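Local structure of Ets DNA-binding protein pokkuri (Drosophila melanogaster, 1SV0) at residues F36-M41 against G55-G60; K44-L49 against N67-L72. The protein represses transcription as an Ets-family DNA-binding factor, opposing Ras signalling in photoreceptor development, and is represented here by its SAM domain. The protein carries 1 engineered substitution. All blocks are in the same frame, centred on the assembly; numbering follows the deposited sequence.

Both contacts lie inside one SAM (Pointed) domain, an all-helical fold, with centres about 13 Å apart. Their segments alternate along the chain: 36-41, 44-49, 55-60, then 67-72. Interaction 1 joins the loop before helix 43-46 to the end of helix 51-57. Interaction 2 joins helix 43-46 and the turn after it to the long helix 62-77. The two contacts also touch each other, as where Met41 packs by Leu46 and Arg57 by Leu49. The engineered Arg45 brings a like charge close to Arg57. Gly60, Asn67 and Val68 meet the neighbouring Mae chain, which places both contacts beside the partner interface.

Interaction 1 of 2, residues F36-M41 against G55-G60; sequences FDLFQM and GHRCPG
Phe36 O is gripped twice, and one of the bonds fixes the residue whose ring meets Arg57. The backbone N of Phe39 reaches Phe36 O at 3.0 Å and closes the 3-10 turn. From the opposite face of the carbonyl plane, Gln40 NE2 donates to Phe36 O at 2.8 Å. The amide nitrogen sits well above that plane. These two bonds close the turn that carries Leu38 and Phe39; Met41 follows it. All three meet one side chain of the other segment, Arg57.

Phe39 brings the far end of its ring to the base of Arg57. Its CZ lies 3.3 Å from Arg57 CB, and the approach is oblique to the ring. The ring and guanidinium planes are inclined by 41°, and the ring touches the aliphatic base of Arg57, not its guanidinium. Leu22 of helix 15-28 and Leu34 also pack on the ring. Phe39 is buried in the helical SAM domain, whereas Leu38 lies on its surface. The contact ties the loop after helix 15-28 to the last turn of helix 51-57, just before Cys58 leaves helical geometry.

Leu38 packs on the next part of Arg57, with Leu38 CB 3.5 Å from Arg57 CG. Its CD1 branch also lies by Arg57 CG. Arg57 is bent at chi2 (122°), which turns its outer chain along the loop. Arg57 NE then makes a weak bond of 3.4 Å to Leu38 O. The oxygen approaches the guanidinium edge-on, little out of its plane. Met41 and Arg57 reach toward each other, Met41 with CG between backbone N and carbonyl carbon (chi1 62°). A bend at chi3 ends its chain with Met41 CE 3.9 Å from Arg57 NH2. Asp53 forms a long, weak ion pair with Arg57 NH1.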
loop_
_atom_site.group_PDB
_atom_site.type_symbol
_atom_site.label_atom_id
_atom_site.label_comp_id
_atom_site.label_asym_id
_atom_site.label_seq_id
_atom_site.Cartn_x
_atom_site.Cartn_y
_atom_site.Cartn_z
ATOM N N PHE A 36 12.432 -12.040 -0.890
ATOM C CA PHE A 36 11.736 -13.241 -0.451
ATOM C C PHE A 36 12.481 -14.126 0.545
ATOM O O PHE A 36 11.869 -14.978 1.192
ATOM C CB PHE A 36 11.285 -14.050 -1.673
ATOM C CG PHE A 36 10.344 -13.291 -2.574
ATOM C CD1 PHE A 36 10.797 -12.734 -3.770
ATOM C CD2 PHE A 36 9.018 -13.094 -2.205
ATOM C CE1 PHE A 36 9.939 -11.981 -4.586
ATOM C CE2 PHE A 36 8.150 -12.343 -3.012
ATOM C CZ PHE A 36 8.615 -11.788 -4.205
ATOM N N ASP A 37 13.789 -13.930 0.679
ATOM C CA ASP A 37 14.559 -14.711 1.646
ATOM C C ASP A 37 14.040 -14.397 3.046
ATOM O O ASP A 37 14.141 -15.221 3.954
ATOM C CB ASP A 37 16.053 -14.369 1.581
ATOM C CG ASP A 37 16.727 -14.916 0.341
ATOM O OD1 ASP A 37 16.523 -16.109 0.046
ATOM O OD2 ASP A 37 17.467 -14.164 -0.330
ATOM N N LEU A 38 13.479 -13.200 3.211
ATOM C CA LEU A 38 12.950 -12.764 4.502
ATOM C C LEU A 38 11.552 -13.316 4.794
ATOM O O LEU A 38 11.039 -13.157 5.904
ATOM C CB LEU A 38 12.906 -11.232 4.559
ATOM C CG LEU A 38 14.193 -10.482 4.203
ATOM C CD1 LEU A 38 13.949 -8.977 4.222
ATOM C CD2 LEU A 38 15.289 -10.861 5.189
ATOM N N PHE A 39 10.938 -13.966 3.808
ATOM C CA PHE A 39 9.598 -14.510 3.992
ATOM C C PHE A 39 9.462 -16.016 3.769
ATOM O O PHE A 39 8.417 -16.487 3.308
ATOM C CB PHE A 39 8.600 -13.779 3.082
ATOM C CG PHE A 39 8.409 -12.323 3.428
ATOM C CD1 PHE A 39 9.189 -11.342 2.825
ATOM C CD2 PHE A 39 7.460 -11.940 4.373
ATOM C CE1 PHE A 39 9.029 -9.988 3.157
ATOM C CE2 PHE A 39 7.291 -10.595 4.713
ATOM C CZ PHE A 39 8.081 -9.614 4.099
ATOM N N GLN A 40 10.504 -16.776 4.086
ATOM C CA GLN A 40 10.438 -18.222 3.921
ATOM C C GLN A 40 9.795 -18.799 5.172
ATOM O O GLN A 40 10.486 -19.267 6.076
ATOM C CB GLN A 40 11.840 -18.806 3.730
ATOM C CG GLN A 40 12.538 -18.319 2.471
ATOM C CD GLN A 40 11.744 -18.616 1.215
ATOM O OE1 GLN A 40 11.315 -19.751 0.988
ATOM N NE2 GLN A 40 11.551 -17.599 0.383
ATOM N N MET A 41 8.467 -18.765 5.215
ATOM C CA MET A 41 7.723 -19.257 6.366
ATOM C C MET A 41 6.295 -19.613 5.961
ATOM O O MET A 41 5.801 -19.149 4.934
ATOM C CB MET A 41 7.687 -18.176 7.447
ATOM C CG MET A 41 6.982 -16.901 6.991
ATOM S SD MET A 41 7.025 -15.555 8.176
ATOM C CE MET A 41 8.715 -15.052 8.030
ATOM N N GLY A 55 7.452 -4.146 8.671
ATOM C CA GLY A 55 8.140 -2.914 8.336
ATOM C C GLY A 55 9.608 -3.142 8.050
ATOM O O GLY A 55 10.158 -2.571 7.110
ATOM N N HIS A 56 10.243 -3.984 8.858
ATOM C CA HIS A 56 11.659 -4.281 8.679
ATOM C C HIS A 56 11.927 -5.075 7.401
ATOM O O HIS A 56 12.919 -4.831 6.715
ATOM C CB HIS A 56 12.196 -5.055 9.885
ATOM C CG HIS A 56 12.107 -4.305 11.177
ATOM N ND1 HIS A 56 12.426 -2.967 11.287
ATOM C CD2 HIS A 56 11.768 -4.713 12.425
ATOM C CE1 HIS A 56 12.288 -2.586 12.545
ATOM N NE2 HIS A 56 11.890 -3.627 13.255
ATOM N N ARG A 57 11.042 -6.020 7.088
ATOM C CA ARG A 57 11.176 -6.859 5.892
ATOM C C ARG A 57 10.740 -6.179 4.595
ATOM O O ARG A 57 11.124 -6.607 3.507
ATOM C CB ARG A 57 10.374 -8.154 6.053
ATOM C CG ARG A 57 11.090 -9.265 6.791
ATOM C CD ARG A 57 10.312 -9.700 8.007
ATOM N NE ARG A 57 10.739 -11.007 8.488
ATOM C CZ ARG A 57 10.572 -11.427 9.736
ATOM N NH1 ARG A 57 9.991 -10.635 10.628
ATOM N NH2 ARG A 57 10.979 -12.640 10.093
ATOM N N CYS A 58 9.918 -5.143 4.712
ATOM C CA CYS A 58 9.438 -4.409 3.548
ATOM C C CYS A 58 9.321 -2.943 3.921
ATOM O O CYS A 58 8.231 -2.448 4.204
ATOM C CB CYS A 58 8.070 -4.933 3.098
ATOM S SG CYS A 58 7.391 -4.070 1.652
ATOM N N PRO A 59 10.454 -2.227 3.934
ATOM C CA PRO A 59 10.450 -0.808 4.282
ATOM C C PRO A 59 9.647 -0.009 3.264
ATOM O O PRO A 59 9.820 -0.172 2.056
ATOM C CB PRO A 59 11.934 -0.452 4.269
ATOM C CG PRO A 59 12.453 -1.314 3.168
ATOM C CD PRO A 59 11.785 -2.644 3.458
ATOM N N GLY A 60 8.759 0.848 3.755
ATOM C CA GLY A 60 7.955 1.646 2.854
ATOM C C GLY A 60 6.544 1.124 2.649
ATOM O O GLY A 60 5.636 1.915 2.414
#

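Interaction 2 of 2, residues K44-L49 against N67-L72; sequences KRLCLL and NVLQML. Engineered in segment 44-49: Arg45 (natural residue Ala).
Leu69 reaches out from helix 62-77 and meets both Leu46 and Cys47 with its two methyl branches. This is helix packing inside the SAM domain. The long helix 62-77 lies against the short helix 43-46 and the type I turn that runs from Leu46 to Leu49. Cys47 and Leu69 come closest in the backbone, with their CA atoms 7.1 Å apart.

The tight part is the leucine pair. Leu69 CD2 presses on Leu46 CG at 3.4 Å, shorter than usual for two carbons. The same methyl, Leu69 CD2, is 3.6 Å from Leu46 CD2. Both leucines have CG opposite the backbone N (chi1 -178° for Leu46 and -179° for Leu69), which extends each side chain into the layer between the helices. Phe54 of helix 51-57 packs on both of them. Val18 of helix 15-28 adds to the cover of Leu46. Leu69 thus fills a place where several helices of the domain meet.

Cys47 is the next step outward. Its SG lies 4.0 Å from Leu69 CD1, in ordinary apolar contact. Pro10 and Arg11 of the N-terminal loop also pack on Cys47, and Pro10 touches Leu69 as well.

The outer side is looser and polar. No hydrogen bond crosses between the two segments. Gln70 is partly exposed and folds back on its own helix, its chain bent at chi2 (13°). Gln70 NE2 donates to His66 O, one turn earlier, which holds that end of the amide against the helix. The other end of that amide faces the turn without bonding to it: Gln70 OE1 stops 4.0 Å from Cys47 O, acceptor against acceptor.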
loop_
_atom_site.group_PDB
_atom_site.type_symbol
_atom_site.label_atom_id
_atom_site.label_comp_id
_atom_site.label_asym_id
_atom_site.label_seq_id
_atom_site.Cartn_x
_atom_site.Cartn_y
_atom_site.Cartn_z
ATOM N N LYS A 44 1.012 -19.708 9.244
ATOM C CA LYS A 44 0.919 -19.564 10.691
ATOM C C LYS A 44 1.865 -18.489 11.207
ATOM O O LYS A 44 1.465 -17.613 11.970
ATOM C CB LYS A 44 1.239 -20.898 11.371
ATOM C CG LYS A 44 0.981 -20.930 12.874
ATOM C CD LYS A 44 1.148 -22.353 13.410
ATOM C CE LYS A 44 0.722 -22.470 14.867
ATOM N NZ LYS A 44 0.689 -23.900 15.325
ATOM N N ARG A 45 3.124 -18.552 10.784
ATOM C CA ARG A 45 4.109 -17.582 11.240
ATOM C C ARG A 45 3.951 -16.225 10.556
ATOM O O ARG A 45 4.139 -15.183 11.190
ATOM C CB ARG A 45 5.528 -18.117 11.017
ATOM C CG ARG A 45 6.598 -17.292 11.697
ATOM C CD ARG A 45 7.990 -17.663 11.204
ATOM N NE ARG A 45 8.970 -16.647 11.578
ATOM C CZ ARG A 45 10.169 -16.520 11.019
ATOM N NH1 ARG A 45 10.546 -17.350 10.052
ATOM N NH2 ARG A 45 10.988 -15.557 11.419
ATOM N N LEU A 46 3.610 -16.224 9.269
ATOM C CA LEU A 46 3.430 -14.958 8.562
ATOM C C LEU A 46 2.406 -14.134 9.330
ATOM O O LEU A 46 2.598 -12.943 9.568
ATOM C CB LEU A 46 2.909 -15.175 7.133
ATOM C CG LEU A 46 2.725 -13.888 6.303
ATOM C CD1 LEU A 46 4.092 -13.322 5.946
ATOM C CD2 LEU A 46 1.931 -14.170 5.036
ATOM N N CYS A 47 1.323 -14.789 9.734
ATOM C CA CYS A 47 0.250 -14.113 10.446
ATOM C C CYS A 47 0.603 -13.647 11.854
ATOM O O CYS A 47 -0.163 -12.918 12.469
ATOM C CB CYS A 47 -0.993 -15.008 10.484
ATOM S SG CYS A 47 -1.745 -15.258 8.863
ATOM N N LEU A 48 1.761 -14.065 12.357
ATOM C CA LEU A 48 2.189 -13.667 13.692
ATOM C C LEU A 48 3.148 -12.486 13.647
ATOM O O LEU A 48 3.473 -11.907 14.683
ATOM C CB LEU A 48 2.835 -14.851 14.429
ATOM C CG LEU A 48 1.860 -15.728 15.231
ATOM C CD1 LEU A 48 0.688 -16.117 14.360
ATOM C CD2 LEU A 48 2.570 -16.969 15.763
ATOM N N LEU A 49 3.601 -12.123 12.450
ATOM C CA LEU A 49 4.512 -10.990 12.318
ATOM C C LEU A 49 3.800 -9.715 12.741
ATOM O O LEU A 49 2.664 -9.471 12.341
ATOM C CB LEU A 49 5.000 -10.837 10.874
ATOM C CG LEU A 49 5.932 -11.920 10.328
ATOM C CD1 LEU A 49 6.395 -11.527 8.927
ATOM C CD2 LEU A 49 7.130 -12.090 11.260
ATOM N N ASN A 67 -1.577 -5.012 7.212
ATOM C CA ASN A 67 -3.003 -4.756 7.320
ATOM C C ASN A 67 -3.819 -5.600 6.358
ATOM O O ASN A 67 -4.883 -6.104 6.722
ATOM C CB ASN A 67 -3.292 -3.270 7.132
ATOM C CG ASN A 67 -2.778 -2.447 8.291
ATOM O OD1 ASN A 67 -2.787 -2.911 9.431
ATOM N ND2 ASN A 67 -2.333 -1.225 8.017
ATOM N N VAL A 68 -3.322 -5.778 5.139
ATOM C CA VAL A 68 -4.049 -6.595 4.178
ATOM C C VAL A 68 -4.169 -8.015 4.719
ATOM O O VAL A 68 -5.248 -8.614 4.690
ATOM C CB VAL A 68 -3.335 -6.650 2.818
ATOM C CG1 VAL A 68 -3.986 -7.709 1.940
ATOM C CG2 VAL A 68 -3.416 -5.292 2.141
ATOM N N LEU A 69 -3.057 -8.551 5.208
ATOM C CA LEU A 69 -3.057 -9.902 5.752
ATOM C C LEU A 69 -4.041 -10.012 6.915
ATOM O O LEU A 69 -4.861 -10.925 6.949
ATOM C CB LEU A 69 -1.647 -10.284 6.211
ATOM C CG LEU A 69 -1.445 -11.681 6.799
ATOM C CD1 LEU A 69 -1.923 -12.722 5.795
ATOM C CD2 LEU A 69 0.046 -11.895 7.146
ATOM N N GLN A 70 -3.958 -9.085 7.866
ATOM C CA GLN A 70 -4.864 -9.093 9.017
ATOM C C GLN A 70 -6.316 -9.083 8.521
ATOM O O GLN A 70 -7.175 -9.786 9.056
ATOM C CB GLN A 70 -4.623 -7.862 9.896
ATOM C CG GLN A 70 -3.632 -8.008 11.062
ATOM C CD GLN A 70 -2.770 -9.262 11.024
ATOM O OE1 GLN A 70 -3.100 -10.270 11.646
ATOM N NE2 GLN A 70 -1.658 -9.197 10.297
ATOM N N MET A 71 -6.586 -8.284 7.495
ATOM C CA MET A 71 -7.937 -8.203 6.944
ATOM C C MET A 71 -8.401 -9.520 6.345
ATOM O O MET A 71 -9.567 -9.886 6.483
ATOM C CB MET A 71 -8.025 -7.098 5.897
ATOM C CG MET A 71 -7.991 -5.711 6.503
ATOM S SD MET A 71 -9.179 -5.613 7.858
ATOM C CE MET A 71 -10.714 -5.294 6.942
ATOM N N LEU A 72 -7.491 -10.232 5.683
ATOM C CA LEU A 72 -7.824 -11.520 5.087
ATOM C C LEU A 72 -8.228 -12.510 6.174
ATOM O O LEU A 72 -9.098 -13.358 5.961
ATOM C CB LEU A 72 -6.631 -12.069 4.295
ATOM C CG LEU A 72 -6.459 -11.588 2.842
ATOM C CD1 LEU A 72 -6.757 -10.109 2.729
ATOM C CD2 LEU A 72 -5.046 -11.889 2.367
#